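Long-range contact in transcobalamin-1 (Homo sapiens, PDB 4KKI), which carries vitamin B12, holding it with femtomolar affinity and shielding it from stomach acid: residues I25-L39 with C265-S277. Numbering follows the deposited sequence.
Sequences ICEVSEENYIRLKPL and CQQTLNTVLTEIS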
loop_
_atom_site.group_PDB
_atom_site.type_symbol
_atom_site.label_atom_id
_atom_site.label_comp_id
_atom_site.label_asym_id
_atom_site.label_seq_id
_atom_site.Cartn_x
_atom_site.Cartn_y
_atom_site.Cartn_z
ATOM N N ILE A 25 11.900 2.505 17.891
ATOM C CA ILE A 25 12.390 2.707 16.533
ATOM C C ILE A 25 13.722 1.994 16.338
ATOM O O ILE A 25 14.701 2.285 17.026
ATOM C CB ILE A 25 12.557 4.205 16.194
ATOM C CG1 ILE A 25 11.250 4.959 16.450
ATOM C CG2 ILE A 25 13.004 4.378 14.744
ATOM C CD1 ILE A 25 11.320 6.437 16.132
ATOM N N CYS A 26 13.750 1.044 15.409
ATOM C CA CYS A 26 14.999 0.403 15.020
ATOM C C CYS A 26 15.222 0.596 13.525
ATOM O O CYS A 26 14.303 0.964 12.793
ATOM C CB CYS A 26 15.007 -1.084 15.390
ATOM S SG CYS A 26 13.961 -2.140 14.369
ATOM N N GLU A 27 16.448 0.361 13.078
ATOM C CA GLU A 27 16.792 0.572 11.680
ATOM C C GLU A 27 18.049 -0.195 11.306
ATOM O O GLU A 27 18.796 -0.648 12.172
ATOM C CB GLU A 27 16.982 2.065 11.394
ATOM C CG GLU A 27 18.093 2.721 12.201
ATOM C CD GLU A 27 18.034 4.236 12.149
ATOM O OE1 GLU A 27 18.654 4.829 11.242
ATOM O OE2 GLU A 27 17.362 4.835 13.016
ATOM N N VAL A 28 18.269 -0.340 10.004
ATOM C CA VAL A 28 19.450 -1.016 9.494
ATOM C C VAL A 28 20.706 -0.219 9.829
ATOM O O VAL A 28 20.789 0.975 9.538
ATOM C CB VAL A 28 19.357 -1.204 7.967
ATOM C CG1 VAL A 28 20.640 -1.793 7.422
ATOM C CG2 VAL A 28 18.167 -2.087 7.613
ATOM N N SER A 29 21.678 -0.880 10.451
ATOM C CA SER A 29 22.961 -0.249 10.740
ATOM C C SER A 29 23.677 0.112 9.442
ATOM O O SER A 29 23.409 -0.475 8.392
ATOM C CB SER A 29 23.835 -1.168 11.596
ATOM O OG SER A 29 24.007 -2.431 10.977
ATOM N N GLU A 30 24.588 1.079 9.515
ATOM C CA GLU A 30 25.309 1.543 8.332
ATOM C C GLU A 30 26.203 0.457 7.739
ATOM O O GLU A 30 26.566 0.512 6.564
ATOM C CB GLU A 30 26.125 2.799 8.644
ATOM C CG GLU A 30 25.282 4.010 9.017
ATOM C CD GLU A 30 26.039 5.317 8.870
ATOM O OE1 GLU A 30 26.959 5.383 8.027
ATOM O OE2 GLU A 30 25.715 6.280 9.598
ATOM N N GLU A 31 26.556 -0.529 8.557
ATOM C CA GLU A 31 27.337 -1.667 8.090
ATOM C C GLU A 31 26.479 -2.581 7.218
ATOM O O GLU A 31 26.972 -3.205 6.279
ATOM C CB GLU A 31 27.905 -2.449 9.278
ATOM C CG GLU A 31 28.696 -3.690 8.891
ATOM C CD GLU A 31 29.307 -4.393 10.088
ATOM O OE1 GLU A 31 29.476 -3.743 11.140
ATOM O OE2 GLU A 31 29.616 -5.599 9.976
ATOM N N ASN A 32 25.188 -2.645 7.527
ATOM C CA ASN A 32 24.280 -3.542 6.822
ATOM C C ASN A 32 23.475 -2.863 5.716
ATOM O O ASN A 32 22.490 -3.421 5.232
ATOM C CB ASN A 32 23.337 -4.229 7.812
ATOM C CG ASN A 32 24.080 -5.039 8.855
ATOM O OD1 ASN A 32 25.290 -4.893 9.022
ATOM N ND2 ASN A 32 23.357 -5.898 9.563
ATOM N N TYR A 33 23.896 -1.665 5.316
ATOM C CA TYR A 33 23.227 -0.940 4.238
ATOM C C TYR A 33 23.238 -1.730 2.935
ATOM O O TYR A 33 22.352 -1.573 2.095
ATOM C CB TYR A 33 23.873 0.428 4.014
ATOM C CG TYR A 33 23.304 1.529 4.878
ATOM C CD1 TYR A 33 22.304 1.267 5.805
ATOM C CD2 TYR A 33 23.758 2.836 4.755
ATOM C CE1 TYR A 33 21.780 2.275 6.593
ATOM C CE2 TYR A 33 23.240 3.849 5.538
ATOM C CZ TYR A 33 22.251 3.564 6.455
ATOM O OH TYR A 33 21.734 4.571 7.236
ATOM N N ILE A 34 24.247 -2.582 2.779
ATOM C CA ILE A 34 24.388 -3.413 1.589
ATOM C C ILE A 34 23.191 -4.357 1.428
ATOM O O ILE A 34 22.830 -4.732 0.312
ATOM C CB ILE A 34 25.722 -4.211 1.617
ATOM C CG1 ILE A 34 25.945 -4.956 0.297
ATOM C CG2 ILE A 34 25.767 -5.162 2.811
ATOM C CD1 ILE A 34 26.011 -4.049 -0.915
ATOM N N ARG A 35 22.564 -4.715 2.543
ATOM C CA ARG A 35 21.400 -5.595 2.518
ATOM C C ARG A 35 20.180 -4.924 1.892
ATOM O O ARG A 35 19.232 -5.598 1.494
ATOM C CB ARG A 35 21.065 -6.085 3.929
ATOM C CG ARG A 35 22.005 -7.153 4.457
ATOM C CD ARG A 35 21.607 -7.578 5.859
ATOM N NE ARG A 35 22.283 -8.801 6.276
ATOM C CZ ARG A 35 21.777 -10.021 6.125
ATOM N NH1 ARG A 35 20.586 -10.183 5.567
ATOM N NH2 ARG A 35 22.462 -11.081 6.535
ATOM N N LEU A 36 20.209 -3.598 1.803
ATOM C CA LEU A 36 19.104 -2.853 1.207
ATOM C C LEU A 36 19.268 -2.684 -0.301
ATOM O O LEU A 36 18.368 -2.182 -0.972
ATOM C CB LEU A 36 18.955 -1.486 1.874
ATOM C CG LEU A 36 18.654 -1.522 3.372
ATOM C CD1 LEU A 36 18.406 -0.121 3.904
ATOM C CD2 LEU A 36 17.467 -2.424 3.652
ATOM N N LYS A 37 20.417 -3.104 -0.821
ATOM C CA LYS A 37 20.714 -2.993 -2.253
ATOM C C LYS A 37 19.660 -3.607 -3.192
ATOM O O LYS A 37 19.321 -2.990 -4.203
ATOM C CB LYS A 37 22.107 -3.556 -2.573
ATOM C CG LYS A 37 23.020 -2.602 -3.340
ATOM C CD LYS A 37 22.408 -2.178 -4.669
ATOM C CE LYS A 37 23.367 -1.328 -5.496
ATOM N NZ LYS A 37 24.550 -2.101 -5.972
ATOM N N PRO A 38 19.152 -4.819 -2.880
ATOM C CA PRO A 38 18.125 -5.375 -3.772
ATOM C C PRO A 38 16.911 -4.466 -3.912
ATOM O O PRO A 38 16.326 -4.390 -4.994
ATOM C CB PRO A 38 17.733 -6.678 -3.072
ATOM C CG PRO A 38 18.971 -7.087 -2.363
ATOM C CD PRO A 38 19.558 -5.801 -1.856
ATOM N N LEU A 39 16.548 -3.777 -2.834
ATOM C CA LEU A 39 15.444 -2.829 -2.879
ATOM C C LEU A 39 15.786 -1.702 -3.839
ATOM O O LEU A 39 14.966 -1.309 -4.670
ATOM C CB LEU A 39 15.162 -2.252 -1.492
ATOM C CG LEU A 39 14.810 -3.229 -0.370
ATOM C CD1 LEU A 39 14.455 -2.464 0.896
ATOM C CD2 LEU A 39 13.671 -4.140 -0.786
ATOM N N CYS A 265 11.333 -4.933 17.754
ATOM C CA CYS A 265 11.559 -4.292 16.461
ATOM C C CYS A 265 12.725 -4.924 15.714
ATOM O O CYS A 265 12.695 -5.047 14.491
ATOM C CB CYS A 265 11.802 -2.790 16.635
ATOM S SG CYS A 265 12.074 -1.886 15.085
ATOM N N GLN A 266 13.750 -5.327 16.456
ATOM C CA GLN A 266 14.941 -5.900 15.847
ATOM C C GLN A 266 14.641 -7.232 15.161
ATOM O O GLN A 266 15.143 -7.498 14.069
ATOM C CB GLN A 266 16.051 -6.071 16.886
ATOM C CG GLN A 266 17.413 -6.350 16.281
ATOM C CD GLN A 266 17.910 -5.204 15.417
ATOM O OE1 GLN A 266 18.355 -5.410 14.288
ATOM N NE2 GLN A 266 17.840 -3.987 15.948
ATOM N N GLN A 267 13.823 -8.064 15.799
ATOM C CA GLN A 267 13.439 -9.343 15.209
ATOM C C GLN A 267 12.663 -9.117 13.917
ATOM O O GLN A 267 12.934 -9.758 12.901
ATOM C CB GLN A 267 12.596 -10.167 16.185
ATOM C CG GLN A 267 12.217 -11.541 15.647
ATOM C CD GLN A 267 10.948 -12.088 16.271
ATOM O OE1 GLN A 267 10.195 -11.360 16.918
ATOM N NE2 GLN A 267 10.702 -13.379 16.074
ATOM N N THR A 268 11.702 -8.200 13.968
ATOM C CA THR A 268 10.925 -7.822 12.792
ATOM C C THR A 268 11.842 -7.341 11.671
ATOM O O THR A 268 11.718 -7.774 10.525
ATOM C CB THR A 268 9.907 -6.713 13.125
ATOM O OG1 THR A 268 8.920 -7.219 14.033
ATOM C CG2 THR A 268 9.218 -6.224 11.865
ATOM N N LEU A 269 12.769 -6.454 12.016
ATOM C CA LEU A 269 13.746 -5.935 11.065
ATOM C C LEU A 269 14.590 -7.051 10.447
ATOM O O LEU A 269 14.770 -7.098 9.229
ATOM C CB LEU A 269 14.652 -4.906 11.751
ATOM C CG LEU A 269 15.832 -4.353 10.952
ATOM C CD1 LEU A 269 15.350 -3.607 9.721
ATOM C CD2 LEU A 269 16.684 -3.450 11.828
ATOM N N ASN A 270 15.099 -7.946 11.290
ATOM C CA ASN A 270 15.932 -9.057 10.831
ATOM C C ASN A 270 15.209 -9.989 9.863
ATOM O O ASN A 270 15.766 -10.393 8.842
ATOM C CB ASN A 270 16.476 -9.857 12.020
ATOM C CG ASN A 270 17.491 -9.078 12.835
ATOM O OD1 ASN A 270 18.094 -8.123 12.347
ATOM N ND2 ASN A 270 17.688 -9.488 14.082
ATOM N N THR A 271 13.968 -10.326 10.193
ATOM C CA THR A 271 13.151 -11.175 9.336
ATOM C C THR A 271 12.916 -10.519 7.976
ATOM O O THR A 271 12.999 -11.176 6.938
ATOM C CB THR A 271 11.804 -11.502 10.001
ATOM O OG1 THR A 271 12.039 -12.237 11.210
ATOM C CG2 THR A 271 10.932 -12.332 9.075
ATOM N N VAL A 272 12.635 -9.220 7.986
ATOM C CA VAL A 272 12.445 -8.477 6.744
ATOM C C VAL A 272 13.717 -8.494 5.893
ATOM O O VAL A 272 13.658 -8.736 4.686
ATOM C CB VAL A 272 11.994 -7.026 7.011
ATOM C CG1 VAL A 272 11.993 -6.214 5.719
ATOM C CG2 VAL A 272 10.614 -7.015 7.650
ATOM N N LEU A 273 14.864 -8.258 6.527
ATOM C CA LEU A 273 16.144 -8.274 5.821
ATOM C C LEU A 273 16.403 -9.635 5.179
ATOM O O LEU A 273 16.957 -9.723 4.083
ATOM C CB LEU A 273 17.295 -7.904 6.763
ATOM C CG LEU A 273 17.329 -6.461 7.276
ATOM C CD1 LEU A 273 18.448 -6.274 8.292
ATOM C CD2 LEU A 273 17.479 -5.478 6.122
ATOM N N THR A 274 15.994 -10.694 5.868
ATOM C CA THR A 274 16.117 -12.044 5.336
ATOM C C THR A 274 15.256 -12.200 4.090
ATOM O O THR A 274 15.683 -12.793 3.100
ATOM C CB THR A 274 15.696 -13.094 6.373
ATOM O OG1 THR A 274 16.533 -12.984 7.529
ATOM C CG2 THR A 274 15.820 -14.493 5.792
ATOM N N GLU A 275 14.042 -11.657 4.147
ATOM C CA GLU A 275 13.123 -11.704 3.015
ATOM C C GLU A 275 13.706 -10.998 1.795
ATOM O O GLU A 275 13.595 -11.491 0.675
ATOM C CB GLU A 275 11.780 -11.070 3.386
ATOM C CG GLU A 275 11.042 -11.762 4.522
ATOM C CD GLU A 275 10.342 -13.034 4.086
ATOM O OE1 GLU A 275 11.033 -14.003 3.707
ATOM O OE2 GLU A 275 9.094 -13.062 4.125
ATOM N N ILE A 276 14.322 -9.839 2.022
ATOM C CA ILE A 276 14.934 -9.062 0.947
ATOM C C ILE A 276 16.002 -9.867 0.214
ATOM O O ILE A 276 16.034 -9.896 -1.018
ATOM C CB ILE A 276 15.570 -7.763 1.479
ATOM C CG1 ILE A 276 14.508 -6.872 2.124
ATOM C CG2 ILE A 276 16.278 -7.014 0.357
ATOM C CD1 ILE A 276 15.069 -5.611 2.742
ATOM N N SER A 277 16.865 -10.527 0.977
ATOM C CA SER A 277 17.951 -11.310 0.403
ATOM C C SER A 277 17.412 -12.486 -0.404
ATOM O O SER A 277 18.065 -12.971 -1.326
ATOM C CB SER A 277 18.892 -11.809 1.501
ATOM O OG SER A 277 18.209 -12.660 2.403
#
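Cys26 and Cys265 are joined by a disulfide, SG to SG 2.0 Å with a torsion of -77° about the S-S bond, which ties the irregular N-terminal segment to the first turn of helix 265-277. Cys26 SG sits between its own backbone N and carbonyl carbon (chi1 73°), whereas Cys265 SG lies anti to its N (chi1 -179°) and reaches out from the helix to meet it. One turn on, Leu269 CD1 meets Val28 CG2 at 3.8 Å, the two side chains crossing at about a right angle; the same Val28 methyl also touches Leu273 CD2, which Leu36 CD2 approaches at 3.9 Å.

Ile276 can be followed outward from CB. Its CG2 branch lies 3.5 Å from Arg35 O and 3.7 Å from Pro38 CB, against the proline ring. The other branch runs through CG1, 4.1 Å from Leu39 CD2, to CD1, which packs on Leu39 CD1 at 3.7 Å and also touches Leu36 CD2. Phe281, in a loop, and Leu294 of helix 284-294 touch both Leu39 and Ile276, extending this apolar cluster. Replacing Leu39 by an alanine removes both methyls, which would probably open a gap beside Ile276 CD1 and CG2.

Exposed Arg35 crosses Leu273 at about a right angle, with Leu273 O at its guanidinium edge but 3.9 Å from NH1, too long for a hydrogen bond. The chemistry is therefore covalent at one end and mainly apolar along the rest, consistent with the disulfide pinning the N-terminal segment to helix 265-277 within the alpha6-alpha6 barrel while Leu36, Pro38 and Leu39 pack against Ile276.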